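Local coordinates for protein catalase A (Saccharomyces cerevisiae, PDB 1A4E) that breaks down hydrogen peroxide to water and oxygen at a heme group, probably protecting the yeast cell from peroxide made by peroxisomal oxidases, at residues Asn54-Gly59 and Ser95-Asp100; Asp109-Ala114 and Gly187-Tyr192. All blocks are in the same frame, centred on the assembly; numbering follows the deposited sequence.

Interaction 1. Residues Asn54-Gly59 and Ser95-Asp100; sequences NPHAHG and STVGGD. With HEM (protoporphyrin IX containing Fe), chain I; AZI (azide ion), chain H.
The distal side of the catalase heme pocket is built here, where catalytic His56 meets Ser95, Thr96 and Val97. Its ring lies between the porphyrin and Val97: HEM C3D stands 3.5 Å from the ring plane on one face, and Val97 CG2 makes a CH-pi contact over the other, 3.8 Å from the centroid. Ser95 OG, set between its own N and carbonyl carbon (chi1 55°), accepts from ND1 (2.8 Å) close to the ring plane, while at the other end NE2 donates to the azide, most directly to its far atom, AZI N3, at 2.9 Å. Azide N1 in turn binds the heme iron at 2.1 Å. His56 N donates to a lone pair of Val97 O at 3.0 Å and Thr96 N to His58 O, tying the two backbones together. Two waters bridge the segments: one accepts from Ala57 N beside Val97 O and Gly99 O, the other joins His58 N, Thr96 OG1 and Gly99 O. An alanine at His56 would probably leave Ser95 OG without the ND1 donor and the azide's far end without its hydrogen bond, and open a gap between Val97 and the heme. With ND1 engaged as a donor to serine, the ring presents NE2 to a ligand on the iron.

Interaction 2. Residues Asp109-Ala114 and Gly187-Tyr192; sequences DPRGFA and GTPANY. With HEM (protoporphyrin IX containing Fe), chain I.
Arg111 meets Tyr192 and Pro189, and its side chain runs from the start of strand 112-119 to the loop that follows helix 176-182. The chain leaves the backbone with CG anti to the carbonyl carbon (chi1 -62°) and bends again at chi2 and chi3, which folds the guanidinium back toward Asp109. Its methylene part serves the aromatic neighbour: CD comes to the edge of the Tyr192 ring, near the ring plane and 3.7 Å from CE1, and the guanidinium and ring planes stand 80° apart. The tyrosine therefore touches the aliphatic chain and does not stack on the charged group; its ring stacks instead with Phe94. Pro189 approaches tip to tip. Its CD lies over one face of the guanidinium, offset toward the rim and 3.4 Å from Arg111 NH1, while its CG packs 3.9 Å from Arg111 CG. The polar end is held by backbone carbonyls. NH2 donates to Asp109 O at 2.9 Å, from above the carbonyl plane, and also to Val107 O; NE makes a weak bond to Pro110 O. These acceptors fix the rotation of the guanidinium and would probably help to offset its charge in this buried setting. Beside it, Asp109 N donates to Gly187 O (3.2 Å, 169° at the hydrogen), which ties the two backbones directly. Beyond the arginine, Gly112 runs close to the heme, its CA 3.7 Å from the methyl carbon HEM CMD. The contact thus joins a strand of the antiparallel catalase beta-barrel to the buried loop between helix 176-182 and strand 197-198, at the point where that strand enters the heme pocket.

Interaction 1 and interaction 2 have centres about 11 Å apart and meet where strands 87-95 and 112-119 pair and where the loops next to them touch. Ser95 O lies 2.8 Å from Gly112 N, a probable hydrogen bond, so the serine facing the catalytic histidine shares backbone pairing with the strand of interaction 2. Asp109 OD2 lies 3.0 Å from Val97 N, a probable hydrogen bond, and also bonds Gly98 N, holding the loop backbone that carries Val97 over the His56 ring; Val97 CG2 packs 3.5 Å from Pro110 O. Pro55 and His56 belong to the first shell of the azide side, with Ser95 and Val97 behind the histidine as second shell. Gly112-Ala114 touch the porphyrin rim, and 187-192 lies further out, packed on Arg111 and Asp109.

Interaction 1. Residues Asn54-Gly59 and Ser95-Asp100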
loop_
_atom_site.group_PDB
_atom_site.type_symbol
_atom_site.label_atom_id
_atom_site.label_comp_id
_atom_site.label_asym_id
_atom_site.label_seq_id
_atom_site.Cartn_x
_atom_site.Cartn_y
_atom_site.Cartn_z
ATOM N N ASN B 54 4.411 15.657 -1.014
ATOM C CA ASN B 54 5.638 16.035 -0.325
ATOM C C ASN B 54 6.609 16.667 -1.338
ATOM O O ASN B 54 7.216 15.952 -2.132
ATOM C CB ASN B 54 6.246 14.784 0.323
ATOM C CG ASN B 54 7.428 15.065 1.239
ATOM O OD1 ASN B 54 7.540 16.121 1.857
ATOM N ND2 ASN B 54 8.352 14.112 1.345
ATOM N N PRO B 55 6.781 17.996 -1.414
ATOM C CA PRO B 55 6.011 18.991 -0.670
ATOM C C PRO B 55 4.762 19.443 -1.439
ATOM O O PRO B 55 4.275 18.730 -2.325
ATOM C CB PRO B 55 7.060 20.054 -0.433
ATOM C CG PRO B 55 7.757 20.110 -1.777
ATOM C CD PRO B 55 7.858 18.639 -2.167
ATOM N N HIS B 56 4.291 20.662 -1.135
ATOM C CA HIS B 56 3.101 21.278 -1.705
ATOM C C HIS B 56 1.850 20.508 -1.323
ATOM O O HIS B 56 0.950 20.295 -2.121
ATOM C CB HIS B 56 3.191 21.363 -3.237
ATOM C CG HIS B 56 4.166 22.382 -3.808
ATOM N ND1 HIS B 56 3.880 23.565 -4.343
ATOM C CD2 HIS B 56 5.522 22.198 -3.931
ATOM C CE1 HIS B 56 4.990 24.092 -4.795
ATOM N NE2 HIS B 56 5.968 23.261 -4.542
ATOM N N ALA B 57 1.771 20.069 -0.068
ATOM C CA ALA B 57 0.627 19.324 0.439
ATOM C C ALA B 57 -0.711 20.066 0.421
ATOM O O ALA B 57 -1.757 19.497 0.112
ATOM C CB ALA B 57 0.929 18.900 1.866
ATOM N N HIS B 58 -0.677 21.364 0.715
ATOM C CA HIS B 58 -1.866 22.190 0.786
ATOM C C HIS B 58 -2.071 22.961 -0.509
ATOM O O HIS B 58 -1.161 23.668 -0.940
ATOM C CB HIS B 58 -1.718 23.158 1.958
ATOM C CG HIS B 58 -3.000 23.916 2.214
ATOM N ND1 HIS B 58 -4.133 23.405 2.661
ATOM C CD2 HIS B 58 -3.196 25.251 1.994
ATOM C CE1 HIS B 58 -5.018 24.361 2.725
ATOM N NE2 HIS B 58 -4.441 25.463 2.323
ATOM N N GLY B 59 -3.267 22.877 -1.107
ATOM C CA GLY B 59 -3.543 23.568 -2.356
ATOM C C GLY B 59 -5.019 23.704 -2.716
ATOM O O GLY B 59 -5.922 23.328 -1.968
ATOM N N SER B 95 -0.769 26.087 -4.900
ATOM C CA SER B 95 -0.432 25.529 -3.597
ATOM C C SER B 95 0.635 26.296 -2.841
ATOM O O SER B 95 1.258 27.201 -3.381
ATOM C CB SER B 95 0.056 24.101 -3.776
ATOM O OG SER B 95 1.131 24.079 -4.696
ATOM N N THR B 96 0.830 25.973 -1.561
ATOM C CA THR B 96 1.973 26.491 -0.823
ATOM C C THR B 96 3.070 25.418 -0.892
ATOM O O THR B 96 2.929 24.441 -1.636
ATOM C CB THR B 96 1.530 26.804 0.625
ATOM O OG1 THR B 96 0.953 25.620 1.152
ATOM C CG2 THR B 96 0.523 27.947 0.696
ATOM N N VAL B 97 4.199 25.533 -0.183
ATOM C CA VAL B 97 5.257 24.527 -0.297
ATOM C C VAL B 97 5.509 23.717 0.972
ATOM O O VAL B 97 5.371 22.491 0.943
ATOM C CB VAL B 97 6.593 25.203 -0.744
ATOM C CG1 VAL B 97 7.703 24.180 -0.926
ATOM C CG2 VAL B 97 6.405 25.862 -2.090
ATOM N N GLY B 98 5.864 24.344 2.103
ATOM C CA GLY B 98 6.282 23.593 3.280
ATOM C C GLY B 98 5.192 23.070 4.195
ATOM O O GLY B 98 5.415 22.087 4.895
ATOM N N GLY B 99 4.015 23.694 4.213
ATOM C CA GLY B 99 2.957 23.332 5.150
ATOM C C GLY B 99 2.228 22.037 4.842
ATOM O O GLY B 99 2.149 21.610 3.689
ATOM N N ASP B 100 1.688 21.418 5.899
ATOM C CA ASP B 100 0.901 20.198 5.757
ATOM C C ASP B 100 -0.491 20.476 5.196
ATOM O O ASP B 100 -0.845 21.632 4.967
ATOM C CB ASP B 100 0.755 19.517 7.099
ATOM C CG ASP B 100 2.067 19.154 7.758
ATOM O OD1 ASP B 100 2.895 18.512 7.120
ATOM O OD2 ASP B 100 2.259 19.514 8.916
HETATM C CHA HEM I . 5.555 19.172 -6.117
HETATM C CHB HEM I . 9.905 17.150 -6.167
HETATM C CHC HEM I . 11.812 21.342 -7.473
HETATM C CHD HEM I . 7.392 22.993 -8.408
HETATM C C1A HEM I . 6.598 18.300 -5.859
HETATM C C2A HEM I . 6.417 16.909 -5.492
HETATM C C3A HEM I . 7.632 16.316 -5.592
HETATM C C4A HEM I . 8.558 17.352 -5.983
HETATM C CMA HEM I . 7.973 14.844 -5.416
HETATM C CAA HEM I . 5.102 16.235 -5.146
HETATM C CBA HEM I . 4.630 15.440 -6.343
HETATM C CGA HEM I . 3.333 14.688 -6.138
HETATM O O1A HEM I . 3.168 13.978 -5.149
HETATM O O2A HEM I . 2.483 14.810 -7.005
HETATM C C1B HEM I . 10.805 18.116 -6.558
HETATM C C2B HEM I . 12.230 17.901 -6.634
HETATM C C3B HEM I . 12.802 19.123 -6.903
HETATM C C4B HEM I . 11.687 20.052 -7.011
HETATM C CMB HEM I . 12.885 16.541 -6.414
HETATM C CAB HEM I . 14.147 19.487 -7.046
HETATM C CBB HEM I . 15.312 18.604 -7.206
HETATM C C1C HEM I . 10.772 22.158 -7.872
HETATM C C2C HEM I . 10.951 23.368 -8.641
HETATM C C3C HEM I . 9.703 23.811 -8.970
HETATM C C4C HEM I . 8.771 22.866 -8.383
HETATM C CMC HEM I . 12.304 23.959 -9.030
HETATM C CAC HEM I . 9.359 24.901 -9.756
HETATM C CBC HEM I . 9.781 25.053 -11.131
HETATM C C1D HEM I . 6.499 22.102 -7.843
HETATM C C2D HEM I . 5.067 22.262 -7.853
HETATM C C3D HEM I . 4.562 21.203 -7.184
HETATM C C4D HEM I . 5.674 20.387 -6.775
HETATM C CMD HEM I . 4.271 23.383 -8.507
HETATM C CAD HEM I . 3.100 20.948 -6.871
HETATM C CBD HEM I . 2.357 20.158 -7.924
HETATM C CGD HEM I . 0.897 20.019 -7.535
HETATM O O1D HEM I . 0.219 21.028 -7.403
HETATM O O2D HEM I . 0.425 18.905 -7.346
HETATM N NA HEM I . 7.917 18.556 -6.187
HETATM N NB HEM I . 10.473 19.426 -6.814
HETATM N NC HEM I . 9.438 21.829 -7.756
HETATM N ND HEM I . 6.867 20.939 -7.192
HETATM FE FE HEM I . 8.672 20.206 -6.948
HETATM N N1 AZI H . 8.834 20.947 -4.996
HETATM N N2 AZI H . 8.838 22.339 -4.889
HETATM N N3 AZI H . 8.845 23.731 -4.780
HETATM O O HOH W 1 4.079 20.192 2.172
HETATM O O HOH W 2 1.861 22.978 1.101
#

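Interaction 2. Residues Asp109-Ala114 and Gly187-Tyr192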
loop_
_atom_site.group_PDB
_atom_site.type_symbol
_atom_site.label_atom_id
_atom_site.label_comp_id
_atom_site.label_asym_id
_atom_site.label_seq_id
_atom_site.Cartn_x
_atom_site.Cartn_y
_atom_site.Cartn_z
ATOM N N ASP B 109 5.616 31.725 1.708
ATOM C CA ASP B 109 6.104 30.577 0.957
ATOM C C ASP B 109 6.142 30.949 -0.514
ATOM O O ASP B 109 5.507 31.927 -0.911
ATOM C CB ASP B 109 5.179 29.359 1.099
ATOM C CG ASP B 109 5.734 28.173 1.875
ATOM O OD1 ASP B 109 6.916 28.137 2.218
ATOM O OD2 ASP B 109 4.958 27.261 2.133
ATOM N N PRO B 110 6.821 30.204 -1.391
ATOM C CA PRO B 110 6.452 30.145 -2.794
ATOM C C PRO B 110 5.062 29.530 -2.927
ATOM O O PRO B 110 4.559 28.830 -2.040
ATOM C CB PRO B 110 7.533 29.302 -3.453
ATOM C CG PRO B 110 8.667 29.278 -2.449
ATOM C CD PRO B 110 7.957 29.329 -1.107
ATOM N N ARG B 111 4.418 29.879 -4.033
ATOM C CA ARG B 111 3.169 29.261 -4.392
ATOM C C ARG B 111 3.434 28.424 -5.634
ATOM O O ARG B 111 4.180 28.829 -6.529
ATOM C CB ARG B 111 2.086 30.260 -4.755
ATOM C CG ARG B 111 1.592 31.268 -3.729
ATOM C CD ARG B 111 1.002 30.642 -2.472
ATOM N NE ARG B 111 1.996 30.815 -1.443
ATOM C CZ ARG B 111 1.825 31.602 -0.385
ATOM N NH1 ARG B 111 0.724 32.301 -0.123
ATOM N NH2 ARG B 111 2.883 31.771 0.377
ATOM N N GLY B 112 2.851 27.223 -5.684
ATOM C CA GLY B 112 2.909 26.402 -6.874
ATOM C C GLY B 112 1.838 26.858 -7.852
ATOM O O GLY B 112 0.806 27.412 -7.472
ATOM N N PHE B 113 2.109 26.595 -9.128
ATOM C CA PHE B 113 1.252 26.966 -10.239
ATOM C C PHE B 113 1.522 25.875 -11.275
ATOM O O PHE B 113 2.341 26.007 -12.191
ATOM C CB PHE B 113 1.664 28.375 -10.730
ATOM C CG PHE B 113 0.721 29.097 -11.698
ATOM C CD1 PHE B 113 -0.077 28.408 -12.629
ATOM C CD2 PHE B 113 0.668 30.496 -11.660
ATOM C CE1 PHE B 113 -0.907 29.111 -13.506
ATOM C CE2 PHE B 113 -0.160 31.193 -12.541
ATOM C CZ PHE B 113 -0.948 30.502 -13.461
ATOM N N ALA B 114 0.822 24.756 -11.059
ATOM C CA ALA B 114 0.934 23.574 -11.901
ATOM C C ALA B 114 -0.238 23.474 -12.857
ATOM O O ALA B 114 -1.385 23.506 -12.414
ATOM C CB ALA B 114 0.963 22.327 -11.036
ATOM N N GLY B 187 6.205 37.128 -1.391
ATOM C CA GLY B 187 6.177 35.880 -0.642
ATOM C C GLY B 187 4.830 35.595 0.018
ATOM O O GLY B 187 4.580 34.470 0.458
ATOM N N THR B 188 3.967 36.619 0.122
ATOM C CA THR B 188 2.606 36.459 0.624
ATOM C C THR B 188 1.603 37.114 -0.347
ATOM O O THR B 188 1.142 38.226 -0.091
ATOM C CB THR B 188 2.485 37.084 2.057
ATOM O OG1 THR B 188 2.951 38.422 1.968
ATOM C CG2 THR B 188 3.273 36.334 3.117
ATOM N N PRO B 189 1.207 36.488 -1.479
ATOM C CA PRO B 189 0.233 37.015 -2.434
ATOM C C PRO B 189 -1.127 37.259 -1.800
ATOM O O PRO B 189 -1.479 36.618 -0.810
ATOM C CB PRO B 189 0.143 35.985 -3.532
ATOM C CG PRO B 189 1.398 35.181 -3.377
ATOM C CD PRO B 189 1.589 35.138 -1.876
ATOM N N ALA B 190 -1.912 38.179 -2.360
ATOM C CA ALA B 190 -3.246 38.485 -1.846
ATOM C C ALA B 190 -4.239 37.354 -2.098
ATOM O O ALA B 190 -5.230 37.182 -1.383
ATOM C CB ALA B 190 -3.782 39.743 -2.508
ATOM N N ASN B 191 -3.921 36.615 -3.167
ATOM C CA ASN B 191 -4.645 35.445 -3.615
ATOM C C ASN B 191 -3.937 34.827 -4.818
ATOM O O ASN B 191 -2.930 35.361 -5.300
ATOM C CB ASN B 191 -6.070 35.829 -3.986
ATOM C CG ASN B 191 -6.208 36.964 -4.985
ATOM O OD1 ASN B 191 -5.848 36.856 -6.150
ATOM N ND2 ASN B 191 -6.736 38.093 -4.543
ATOM N N TYR B 192 -4.446 33.693 -5.324
ATOM C CA TYR B 192 -3.862 32.997 -6.467
ATOM C C TYR B 192 -4.052 33.683 -7.814
ATOM O O TYR B 192 -3.300 33.442 -8.762
ATOM C CB TYR B 192 -4.439 31.584 -6.548
ATOM C CG TYR B 192 -4.019 30.685 -5.392
ATOM C CD1 TYR B 192 -2.677 30.638 -5.004
ATOM C CD2 TYR B 192 -4.974 29.909 -4.722
ATOM C CE1 TYR B 192 -2.281 29.825 -3.949
ATOM C CE2 TYR B 192 -4.580 29.093 -3.660
ATOM C CZ TYR B 192 -3.236 29.061 -3.280
ATOM O OH TYR B 192 -2.827 28.269 -2.223
HETATM C CHA HEM I . 5.555 19.172 -6.117
HETATM C CHB HEM I . 9.905 17.150 -6.167
HETATM C CHC HEM I . 11.812 21.342 -7.473
HETATM C CHD HEM I . 7.392 22.993 -8.408
HETATM C C1A HEM I . 6.598 18.300 -5.859
HETATM C C2A HEM I . 6.417 16.909 -5.492
HETATM C C3A HEM I . 7.632 16.316 -5.592
HETATM C C4A HEM I . 8.558 17.352 -5.983
HETATM C CMA HEM I . 7.973 14.844 -5.416
HETATM C CAA HEM I . 5.102 16.235 -5.146
HETATM C CBA HEM I . 4.630 15.440 -6.343
HETATM C CGA HEM I . 3.333 14.688 -6.138
HETATM O O1A HEM I . 3.168 13.978 -5.149
HETATM O O2A HEM I . 2.483 14.810 -7.005
HETATM C C1B HEM I . 10.805 18.116 -6.558
HETATM C C2B HEM I . 12.230 17.901 -6.634
HETATM C C3B HEM I . 12.802 19.123 -6.903
HETATM C C4B HEM I . 11.687 20.052 -7.011
HETATM C CMB HEM I . 12.885 16.541 -6.414
HETATM C CAB HEM I . 14.147 19.487 -7.046
HETATM C CBB HEM I . 15.312 18.604 -7.206
HETATM C C1C HEM I . 10.772 22.158 -7.872
HETATM C C2C HEM I . 10.951 23.368 -8.641
HETATM C C3C HEM I . 9.703 23.811 -8.970
HETATM C C4C HEM I . 8.771 22.866 -8.383
HETATM C CMC HEM I . 12.304 23.959 -9.030
HETATM C CAC HEM I . 9.359 24.901 -9.756
HETATM C CBC HEM I . 9.781 25.053 -11.131
HETATM C C1D HEM I . 6.499 22.102 -7.843
HETATM C C2D HEM I . 5.067 22.262 -7.853
HETATM C C3D HEM I . 4.562 21.203 -7.184
HETATM C C4D HEM I . 5.674 20.387 -6.775
HETATM C CMD HEM I . 4.271 23.383 -8.507
HETATM C CAD HEM I . 3.100 20.948 -6.871
HETATM C CBD HEM I . 2.357 20.158 -7.924
HETATM C CGD HEM I . 0.897 20.019 -7.535
HETATM O O1D HEM I . 0.219 21.028 -7.403
HETATM O O2D HEM I . 0.425 18.905 -7.346
HETATM N NA HEM I . 7.917 18.556 -6.187
HETATM N NB HEM I . 10.473 19.426 -6.814
HETATM N NC HEM I . 9.438 21.829 -7.756
HETATM N ND HEM I . 6.867 20.939 -7.192
HETATM FE FE HEM I . 8.672 20.206 -6.948
#